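Long-range contacts in putative exported protein (Bordetella pertussis Tohama I, PDB 2PFZ), which binds pyroglutamic acid and, as an extracytoplasmic solute receptor, probably hands it to a tripartite ATP-independent periplasmic transporter: residues W119-I124 with D200-L205; L139-Y144 with V155-V160; E49-V54 with A209-K214. All coordinates share one frame; numbering follows the deposited sequence.

Contact 1 of 3, residues W119-I124 with D200-L205. With PCA (pyroglutamic acid), chain B.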
loop_
_atom_site.group_PDB
_atom_site.type_symbol
_atom_site.label_atom_id
_atom_site.label_comp_id
_atom_site.label_asym_id
_atom_site.label_seq_id
_atom_site.Cartn_x
_atom_site.Cartn_y
_atom_site.Cartn_z
ATOM N N TRP A 119 2.998 0.910 3.808
ATOM C CA TRP A 119 2.415 2.203 4.159
ATOM C C TRP A 119 2.196 2.196 5.682
ATOM O O TRP A 119 2.156 1.131 6.298
ATOM C CB TRP A 119 1.043 2.352 3.488
ATOM C CG TRP A 119 1.053 2.686 2.013
ATOM C CD1 TRP A 119 1.075 1.807 0.971
ATOM C CD2 TRP A 119 0.976 3.984 1.447
ATOM N NE1 TRP A 119 1.017 2.478 -0.230
ATOM C CE2 TRP A 119 0.978 3.829 0.034
ATOM C CE3 TRP A 119 0.940 5.272 1.986
ATOM C CZ2 TRP A 119 0.912 4.912 -0.832
ATOM C CZ3 TRP A 119 0.883 6.352 1.122
ATOM C CH2 TRP A 119 0.857 6.164 -0.274
ATOM N N PRO A 120 2.051 3.386 6.296
ATOM C CA PRO A 120 1.743 3.449 7.739
ATOM C C PRO A 120 0.376 2.846 8.127
ATOM O O PRO A 120 -0.476 2.582 7.264
ATOM C CB PRO A 120 1.822 4.941 8.039
ATOM C CG PRO A 120 2.743 5.491 6.878
ATOM C CD PRO A 120 2.253 4.729 5.725
ATOM N N PRO A 121 0.184 2.568 9.431
ATOM C CA PRO A 121 -1.047 1.912 9.876
ATOM C C PRO A 121 -2.301 2.694 9.528
ATOM O O PRO A 121 -2.325 3.924 9.649
ATOM C CB PRO A 121 -0.853 1.819 11.388
ATOM C CG PRO A 121 0.652 1.771 11.552
ATOM C CD PRO A 121 1.111 2.797 10.566
ATOM N N GLN A 122 -3.304 1.982 9.053
ATOM C CA GLN A 122 -4.457 2.629 8.429
ATOM C C GLN A 122 -5.516 3.029 9.418
ATOM O O GLN A 122 -5.990 2.192 10.192
ATOM C CB GLN A 122 -5.076 1.713 7.394
ATOM C CG GLN A 122 -4.034 1.236 6.360
ATOM C CD GLN A 122 -3.707 2.243 5.271
ATOM O OE1 GLN A 122 -2.586 2.769 5.200
ATOM N NE2 GLN A 122 -4.643 2.477 4.399
ATOM N N GLY A 123 -5.928 4.297 9.335
ATOM C CA GLY A 123 -6.973 4.814 10.215
ATOM C C GLY A 123 -8.129 5.329 9.400
ATOM O O GLY A 123 -8.109 5.259 8.173
ATOM N N ILE A 124 -9.145 5.840 10.081
ATOM C CA ILE A 124 -10.366 6.302 9.428
ATOM C C ILE A 124 -10.417 7.787 9.510
ATOM O O ILE A 124 -10.440 8.349 10.619
ATOM C CB ILE A 124 -11.653 5.787 10.125
ATOM C CG1 ILE A 124 -11.545 4.290 10.443
ATOM C CG2 ILE A 124 -12.879 6.078 9.225
ATOM C CD1 ILE A 124 -12.584 3.807 11.503
ATOM N N ASP A 200 -7.105 6.569 14.737
ATOM C CA ASP A 200 -5.845 5.840 14.562
ATOM C C ASP A 200 -6.059 4.347 14.832
ATOM O O ASP A 200 -5.475 3.772 15.769
ATOM C CB ASP A 200 -4.828 6.445 15.535
ATOM C CG ASP A 200 -3.374 6.061 15.236
ATOM O OD1 ASP A 200 -3.051 5.621 14.104
ATOM O OD2 ASP A 200 -2.539 6.266 16.142
ATOM N N THR A 201 -6.868 3.707 13.992
ATOM C CA THR A 201 -7.206 2.293 14.187
ATOM C C THR A 201 -6.050 1.327 13.927
ATOM O O THR A 201 -6.108 0.160 14.365
ATOM C CB THR A 201 -8.423 1.869 13.344
ATOM O OG1 THR A 201 -8.208 2.186 11.956
ATOM C CG2 THR A 201 -9.671 2.617 13.843
ATOM N N GLU A 202 -5.037 1.785 13.179
ATOM C CA GLU A 202 -3.898 0.925 12.830
ATOM C C GLU A 202 -4.417 -0.437 12.371
ATOM O O GLU A 202 -3.866 -1.500 12.726
ATOM C CB GLU A 202 -2.898 0.774 14.014
ATOM C CG GLU A 202 -2.459 2.106 14.632
ATOM C CD GLU A 202 -1.300 1.957 15.607
ATOM O OE1 GLU A 202 -1.389 1.117 16.534
ATOM O OE2 GLU A 202 -0.296 2.687 15.427
ATOM N N ALA A 203 -5.444 -0.404 11.521
ATOM C CA ALA A 203 -6.200 -1.608 11.156
ATOM C C ALA A 203 -5.439 -2.577 10.277
ATOM O O ALA A 203 -5.628 -3.800 10.377
ATOM C CB ALA A 203 -7.583 -1.231 10.526
ATOM N N TRP A 204 -4.573 -2.036 9.422
ATOM C CA TRP A 204 -3.701 -2.868 8.586
ATOM C C TRP A 204 -2.579 -1.975 8.092
ATOM O O TRP A 204 -2.623 -0.760 8.297
ATOM C CB TRP A 204 -4.474 -3.537 7.420
ATOM C CG TRP A 204 -4.983 -2.638 6.345
ATOM C CD1 TRP A 204 -4.348 -2.318 5.156
ATOM C CD2 TRP A 204 -6.241 -1.968 6.321
ATOM N NE1 TRP A 204 -5.132 -1.446 4.418
ATOM C CE2 TRP A 204 -6.303 -1.221 5.109
ATOM C CE3 TRP A 204 -7.324 -1.900 7.222
ATOM C CZ2 TRP A 204 -7.412 -0.431 4.768
ATOM C CZ3 TRP A 204 -8.439 -1.108 6.880
ATOM C CH2 TRP A 204 -8.466 -0.373 5.663
ATOM N N LEU A 205 -1.584 -2.574 7.440
ATOM C CA LEU A 205 -0.498 -1.829 6.842
ATOM C C LEU A 205 -0.313 -2.362 5.414
ATOM O O LEU A 205 0.385 -3.350 5.195
ATOM C CB LEU A 205 0.821 -1.916 7.641
ATOM C CG LEU A 205 0.994 -1.186 8.992
ATOM C CD1 LEU A 205 0.254 -1.947 10.090
ATOM C CD2 LEU A 205 2.470 -1.035 9.387
HETATM N N PCA B . -2.366 5.662 1.076
HETATM C CA PCA B . -2.693 5.084 -0.242
HETATM C CB PCA B . -2.829 3.563 -0.155
HETATM C CG PCA B . -2.613 3.203 1.303
HETATM C CD PCA B . -2.285 4.516 1.952
HETATM O OE PCA B . -1.931 4.617 3.136
HETATM C C PCA B . -4.042 5.640 -0.638
HETATM O O PCA B . -4.443 5.603 -1.809
HETATM O OXT PCA B . -4.755 6.143 0.245
HETATM O O HOH W 1 -4.074 4.188 11.990
#
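Trp204 holds CG between its backbone N and carbonyl carbon (chi1 68°), while Gln122 keeps CG beside its own N and then bends at chi2; together they lay Gln122 CG over the five-membered ring of Trp204, 3.5 Å from the centroid, a CH-pi contact. The backbones are pinned beside it. Gln122 N donates to Trp204 O at 2.9 Å, and Gln122 O is gripped twice in its carbonyl plane, by Ala203 N at 3.0 Å and by Thr201 OG1 at 2.8 Å. These two runs are neighbouring connections between the lobes of the periplasmic binding protein fold: residues 119-122 lead from strand 111-118 into strand 123-126, and residues 200-205 lead back from strand 197-199 to strand 207-213. Pro121 CB packs on Glu202 CB at 3.5 Å, and Leu205 CG lies alongside Pro121 CG at 3.9 Å, both side chains pointing the same way. A water accepts from Glu202 N and donates to Asp200 OD1 and, weakly, to Pro121 O. At the pocket end, one face of the Trp119 indole carries pyroglutamate, whose CD stands 3.3 Å above the ring plane toward its rim; Trp119 NE1 is held by Asn208.

Contact 2 of 3, residues L139-Y144 with V155-V160. With PCA (pyroglutamic acid), chain B.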
loop_
_atom_site.group_PDB
_atom_site.type_symbol
_atom_site.label_atom_id
_atom_site.label_comp_id
_atom_site.label_asym_id
_atom_site.label_seq_id
_atom_site.Cartn_x
_atom_site.Cartn_y
_atom_site.Cartn_z
ATOM N N LEU A 139 -21.691 6.196 5.538
ATOM C CA LEU A 139 -20.563 7.075 5.215
ATOM C C LEU A 139 -20.382 7.122 3.686
ATOM O O LEU A 139 -20.581 6.107 3.033
ATOM C CB LEU A 139 -19.278 6.587 5.927
ATOM C CG LEU A 139 -19.017 7.095 7.363
ATOM C CD1 LEU A 139 -17.784 6.446 7.975
ATOM C CD2 LEU A 139 -18.879 8.630 7.354
ATOM N N LYS A 140 -20.046 8.300 3.148
ATOM C CA LYS A 140 -19.697 8.480 1.733
ATOM C C LYS A 140 -18.201 8.189 1.610
ATOM O O LYS A 140 -17.377 9.087 1.710
ATOM C CB LYS A 140 -19.971 9.917 1.248
ATOM C CG LYS A 140 -21.443 10.347 1.227
ATOM C CD LYS A 140 -21.619 11.666 0.449
ATOM C CE LYS A 140 -21.294 12.890 1.302
ATOM N NZ LYS A 140 -21.330 14.158 0.510
ATOM N N TRP A 141 -17.870 6.926 1.398
ATOM C CA TRP A 141 -16.524 6.414 1.633
ATOM C C TRP A 141 -15.696 6.399 0.350
ATOM O O TRP A 141 -16.198 6.010 -0.695
ATOM C CB TRP A 141 -16.691 4.998 2.150
ATOM C CG TRP A 141 -15.490 4.241 2.610
ATOM C CD1 TRP A 141 -14.544 3.646 1.822
ATOM C CD2 TRP A 141 -15.190 3.858 3.963
ATOM N NE1 TRP A 141 -13.638 2.953 2.612
ATOM C CE2 TRP A 141 -14.027 3.048 3.923
ATOM C CE3 TRP A 141 -15.800 4.117 5.211
ATOM C CZ2 TRP A 141 -13.431 2.515 5.084
ATOM C CZ3 TRP A 141 -15.208 3.582 6.386
ATOM C CH2 TRP A 141 -14.036 2.781 6.304
ATOM N N ARG A 142 -14.452 6.836 0.443
ATOM C CA ARG A 142 -13.495 6.714 -0.649
ATOM C C ARG A 142 -12.670 5.435 -0.471
ATOM O O ARG A 142 -11.931 5.277 0.515
ATOM C CB ARG A 142 -12.599 7.949 -0.707
ATOM C CG ARG A 142 -11.424 7.862 -1.726
ATOM C CD ARG A 142 -10.103 7.434 -1.035
ATOM N NE ARG A 142 -8.977 7.299 -1.969
ATOM C CZ ARG A 142 -7.717 7.103 -1.583
ATOM N NH1 ARG A 142 -7.409 7.056 -0.277
ATOM N NH2 ARG A 142 -6.763 6.973 -2.504
ATOM N N ALA A 143 -12.808 4.522 -1.425
ATOM C CA ALA A 143 -11.989 3.322 -1.444
ATOM C C ALA A 143 -10.762 3.627 -2.276
ATOM O O ALA A 143 -10.792 4.497 -3.140
ATOM C CB ALA A 143 -12.754 2.148 -2.043
ATOM N N TYR A 144 -9.670 2.922 -1.987
ATOM C CA TYR A 144 -8.477 2.971 -2.831
ATOM C C TYR A 144 -8.136 1.573 -3.365
ATOM O O TYR A 144 -7.134 1.388 -4.064
ATOM C CB TYR A 144 -7.304 3.604 -2.047
ATOM C CG TYR A 144 -6.795 2.835 -0.831
ATOM C CD1 TYR A 144 -6.959 3.350 0.463
ATOM C CD2 TYR A 144 -6.151 1.594 -0.973
ATOM C CE1 TYR A 144 -6.489 2.650 1.579
ATOM C CE2 TYR A 144 -5.673 0.881 0.134
ATOM C CZ TYR A 144 -5.844 1.431 1.418
ATOM O OH TYR A 144 -5.371 0.772 2.529
ATOM N N VAL A 155 -19.179 -2.480 6.715
ATOM C CA VAL A 155 -19.565 -1.601 7.819
ATOM C C VAL A 155 -20.828 -0.786 7.490
ATOM O O VAL A 155 -21.265 0.044 8.293
ATOM C CB VAL A 155 -18.401 -0.674 8.345
ATOM C CG1 VAL A 155 -17.261 -1.511 8.923
ATOM C CG2 VAL A 155 -17.894 0.319 7.271
ATOM N N GLY A 156 -21.396 -1.041 6.314
ATOM C CA GLY A 156 -22.553 -0.307 5.817
ATOM C C GLY A 156 -22.244 1.041 5.204
ATOM O O GLY A 156 -23.152 1.853 5.011
ATOM N N ALA A 157 -20.969 1.304 4.896
ATOM C CA ALA A 157 -20.617 2.532 4.171
ATOM C C ALA A 157 -20.843 2.332 2.670
ATOM O O ALA A 157 -21.079 1.202 2.207
ATOM C CB ALA A 157 -19.168 2.962 4.448
ATOM N N GLN A 158 -20.773 3.420 1.912
ATOM C CA GLN A 158 -21.040 3.353 0.474
ATOM C C GLN A 158 -19.798 3.829 -0.260
ATOM O O GLN A 158 -19.478 5.020 -0.249
ATOM C CB GLN A 158 -22.289 4.165 0.121
ATOM C CG GLN A 158 -23.577 3.535 0.719
ATOM C CD GLN A 158 -24.821 4.375 0.512
ATOM O OE1 GLN A 158 -25.926 3.841 0.368
ATOM N NE2 GLN A 158 -24.651 5.695 0.515
ATOM N N PRO A 159 -19.031 2.876 -0.817
ATOM C CA PRO A 159 -17.757 3.320 -1.330
ATOM C C PRO A 159 -17.778 3.693 -2.793
ATOM O O PRO A 159 -18.620 3.208 -3.567
ATOM C CB PRO A 159 -16.875 2.099 -1.132
ATOM C CG PRO A 159 -17.820 0.940 -1.388
ATOM C CD PRO A 159 -19.193 1.415 -0.940
ATOM N N VAL A 160 -16.830 4.546 -3.142
ATOM C CA VAL A 160 -16.457 4.778 -4.519
ATOM C C VAL A 160 -14.921 4.805 -4.564
ATOM O O VAL A 160 -14.263 5.353 -3.680
ATOM C CB VAL A 160 -17.090 6.066 -5.082
ATOM C CG1 VAL A 160 -16.627 7.273 -4.329
ATOM C CG2 VAL A 160 -16.763 6.207 -6.563
HETATM N N PCA B . -2.366 5.662 1.076
HETATM C CA PCA B . -2.693 5.084 -0.242
HETATM C CB PCA B . -2.829 3.563 -0.155
HETATM C CG PCA B . -2.613 3.203 1.303
HETATM C CD PCA B . -2.285 4.516 1.952
HETATM O OE PCA B . -1.931 4.617 3.136
HETATM C C PCA B . -4.042 5.640 -0.638
HETATM O O PCA B . -4.443 5.603 -1.809
HETATM O OXT PCA B . -4.755 6.143 0.245
#
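Trp141 packs its indole among three aliphatic groups of the facing segment: CE3 lies 3.6 Å from Ala157 CB, CZ3 4.3 Å from Val155 CG2, and CD1 4.1 Å from Pro159 CB. All three approach the ring obliquely. With CG anti to the backbone N (chi1 -174°), the ring leaves the sheet on the side shared with Pro159, where Ala152 of helix 146-155 also meets it. Strands 140-143 and 158-161 are the parallel, adjacent partners of a beta-alpha-beta unit whose helix is 146-155. That helix closes in a Schellman motif, with Gly156 at positive phi. Four backbone hydrogen bonds alternate along the pair: Gln158 N to Leu139 O, Trp141 N to Gln158 O, Val160 N to Trp141 O and Ala143 N to Val160 O. Lys140, Arg142, Gln158 and Val160 take the other face of the sheet. From there the bent chain of Arg142 reaches pyroglutamate and meets its carboxylate end-on: NH1 donates to OXT at 2.9 Å and NH2 to O at 2.8 Å, while Val162 O takes NE. Tyr144 CB sits 3.4 Å above the guanidinium plane, toward its rim, and the Tyr144 ring puts one face under ligand CB, centred beneath it at 3.8 Å.

Contact 3 of 3, residues E49-V54 with A209-K214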
loop_
_atom_site.group_PDB
_atom_site.type_symbol
_atom_site.label_atom_id
_atom_site.label_comp_id
_atom_site.label_asym_id
_atom_site.label_seq_id
_atom_site.Cartn_x
_atom_site.Cartn_y
_atom_site.Cartn_z
ATOM N N GLU A 49 -3.062 0.311 -13.435
ATOM C CA GLU A 49 -2.419 -0.047 -14.726
ATOM C C GLU A 49 -0.987 -0.563 -14.623
ATOM O O GLU A 49 -0.478 -1.184 -15.568
ATOM C CB GLU A 49 -2.405 1.160 -15.663
ATOM C CG GLU A 49 -3.761 1.722 -15.992
ATOM C CD GLU A 49 -3.692 3.056 -16.709
ATOM O OE1 GLU A 49 -2.584 3.669 -16.803
ATOM O OE2 GLU A 49 -4.785 3.508 -17.141
ATOM N N ILE A 50 -0.337 -0.329 -13.487
ATOM C CA ILE A 50 1.133 -0.466 -13.433
ATOM C C ILE A 50 1.595 -1.937 -13.553
ATOM O O ILE A 50 2.606 -2.229 -14.232
ATOM C CB ILE A 50 1.765 0.327 -12.243
ATOM C CG1 ILE A 50 1.592 1.844 -12.456
ATOM C CG2 ILE A 50 3.258 -0.011 -12.072
ATOM C CD1 ILE A 50 1.891 2.696 -11.226
ATOM N N LYS A 51 0.836 -2.869 -12.970
ATOM C CA LYS A 51 1.257 -4.271 -13.003
ATOM C C LYS A 51 1.223 -4.783 -14.439
ATOM O O LYS A 51 2.170 -5.445 -14.880
ATOM C CB LYS A 51 0.418 -5.180 -12.089
ATOM C CG LYS A 51 0.955 -6.658 -11.971
ATOM C CD LYS A 51 -0.081 -7.592 -11.252
ATOM C CE LYS A 51 -0.784 -8.529 -12.291
ATOM N NZ LYS A 51 -0.836 -7.921 -13.729
ATOM N N ARG A 52 0.148 -4.456 -15.164
ATOM C CA ARG A 52 0.037 -4.830 -16.585
ATOM C C ARG A 52 1.129 -4.160 -17.429
ATOM O O ARG A 52 1.679 -4.782 -18.345
ATOM C CB ARG A 52 -1.364 -4.482 -17.115
ATOM C CG ARG A 52 -1.673 -4.907 -18.551
ATOM C CD ARG A 52 -1.279 -3.827 -19.583
ATOM N NE ARG A 52 -2.072 -2.598 -19.457
ATOM C CZ ARG A 52 -1.621 -1.376 -19.728
ATOM N NH1 ARG A 52 -0.371 -1.216 -20.134
ATOM N NH2 ARG A 52 -2.419 -0.318 -19.575
ATOM N N ALA A 53 1.457 -2.907 -17.107
ATOM C CA ALA A 53 2.537 -2.191 -17.806
ATOM C C ALA A 53 3.889 -2.908 -17.676
ATOM O O ALA A 53 4.611 -3.047 -18.661
ATOM C CB ALA A 53 2.624 -0.758 -17.316
ATOM N N VAL A 54 4.214 -3.388 -16.475
ATOM C CA VAL A 54 5.457 -4.124 -16.242
ATOM C C VAL A 54 5.358 -5.568 -16.803
ATOM O O VAL A 54 6.326 -6.087 -17.334
ATOM C CB VAL A 54 5.837 -4.166 -14.729
ATOM C CG1 VAL A 54 7.077 -5.045 -14.493
ATOM C CG2 VAL A 54 6.072 -2.758 -14.201
ATOM N N ALA A 209 4.815 -2.542 -3.833
ATOM C CA ALA A 209 5.848 -3.451 -4.272
ATOM C C ALA A 209 6.422 -2.888 -5.548
ATOM O O ALA A 209 5.690 -2.403 -6.425
ATOM C CB ALA A 209 5.277 -4.848 -4.552
ATOM N N VAL A 210 7.740 -2.980 -5.660
ATOM C CA VAL A 210 8.392 -2.612 -6.909
ATOM C C VAL A 210 8.657 -3.915 -7.665
ATOM O O VAL A 210 9.351 -4.803 -7.160
ATOM C CB VAL A 210 9.673 -1.822 -6.650
ATOM C CG1 VAL A 210 10.461 -1.624 -7.963
ATOM C CG2 VAL A 210 9.313 -0.470 -6.012
ATOM N N LEU A 211 8.054 -4.016 -8.848
ATOM C CA LEU A 211 8.103 -5.203 -9.692
ATOM C C LEU A 211 9.021 -4.918 -10.849
ATOM O O LEU A 211 9.134 -3.779 -11.286
ATOM C CB LEU A 211 6.726 -5.523 -10.258
ATOM C CG LEU A 211 5.510 -5.514 -9.331
ATOM C CD1 LEU A 211 4.281 -6.003 -10.132
ATOM C CD2 LEU A 211 5.739 -6.381 -8.098
ATOM N N VAL A 212 9.662 -5.975 -11.335
ATOM C CA VAL A 212 10.603 -5.890 -12.447
ATOM C C VAL A 212 10.205 -6.938 -13.484
ATOM O O VAL A 212 9.886 -8.098 -13.144
ATOM C CB VAL A 212 12.070 -6.147 -11.959
ATOM C CG1 VAL A 212 13.035 -6.223 -13.142
ATOM C CG2 VAL A 212 12.535 -5.056 -11.021
ATOM N N ASN A 213 10.208 -6.537 -14.753
ATOM C CA ASN A 213 10.023 -7.491 -15.844
ATOM C C ASN A 213 11.251 -8.424 -16.001
ATOM O O ASN A 213 12.385 -7.940 -16.169
ATOM C CB ASN A 213 9.732 -6.754 -17.160
ATOM C CG ASN A 213 9.500 -7.707 -18.314
ATOM O OD1 ASN A 213 10.452 -8.156 -18.971
ATOM N ND2 ASN A 213 8.234 -8.023 -18.573
ATOM N N LYS A 214 11.029 -9.739 -15.930
ATOM C CA LYS A 214 12.142 -10.722 -15.969
ATOM C C LYS A 214 12.983 -10.586 -17.244
ATOM O O LYS A 214 14.222 -10.623 -17.200
ATOM C CB LYS A 214 11.617 -12.171 -15.911
ATOM C CG LYS A 214 10.806 -12.532 -14.697
ATOM C CD LYS A 214 11.660 -13.191 -13.605
ATOM C CE LYS A 214 10.847 -14.031 -12.618
ATOM N NZ LYS A 214 11.840 -14.835 -11.749
#
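The side-chain amide of Asn213 meets Val54 through its nitrogen: ND2 donates to Val54 O at 3.0 Å, with an N-H...O angle of 153°. The carbonyl oxygen is approached nearly head-on, and it stands slightly tilted from the amide plane. At the other end of the same amide, OD1 accepts from Ala216 N, so both ends of the group are engaged and its rotation is fixed. The second flat group is the peptide joining Val212 to Asn213; over one of its faces lies Val54 CG1, 3.5 Å from Asn213 N and 3.8 Å from Val212 C. Val54 aims this methyl at the strand by setting CG1 anti to its backbone N (chi1 175°), and the same methyl comes within 4.3 Å of Leu211 CB. One turn earlier in the helix, Lys51 CG touches Leu211 CD1 at 3.9 Å. Only the aliphatic part of Lys51 serves here, since its chain bends away further out and NZ makes a long, weak ion pair with Glu72.

The contact seats helix 50-55 on strand 207-213, the middle strand of the antiparallel sheet it forms with 61-65 and 111-118. The segments of helix and strand run 24° apart, with axes 8.7 Å from each other.

Asn213 is also the N-cap of helix 214-218, while Val54 O belongs to the last turn of helix 50-55. One amide thus ties the carbonyl end of helix 50-55 to the N-terminal end of helix 214-218, far along the chain; the partial charges at these two helix ends would probably favour both bonds.

Contacts 1 and 2 share the ligand and the six-stranded sheet. Their centres are 16 Å apart, and they touch directly where Trp204 NE1 probably donates a hydrogen bond to Tyr144 OH at 2.9 Å. Between them they supply four pocket residues: Trp119 and Gln122 from contact 1, Arg142 and Tyr144 from contact 2. Ser181, Ser182 and Thr185 add further hydrogen bonds to pyroglutamate. Contact 3 packs a helix on the three-stranded antiparallel sheet and contains no pocket residue; its centre lies about 25 Å from that of contact 1 and about 28 Å from that of contact 2. The chain nevertheless links it to the pocket, because 200-205 runs through Pro206 into strand 207-213.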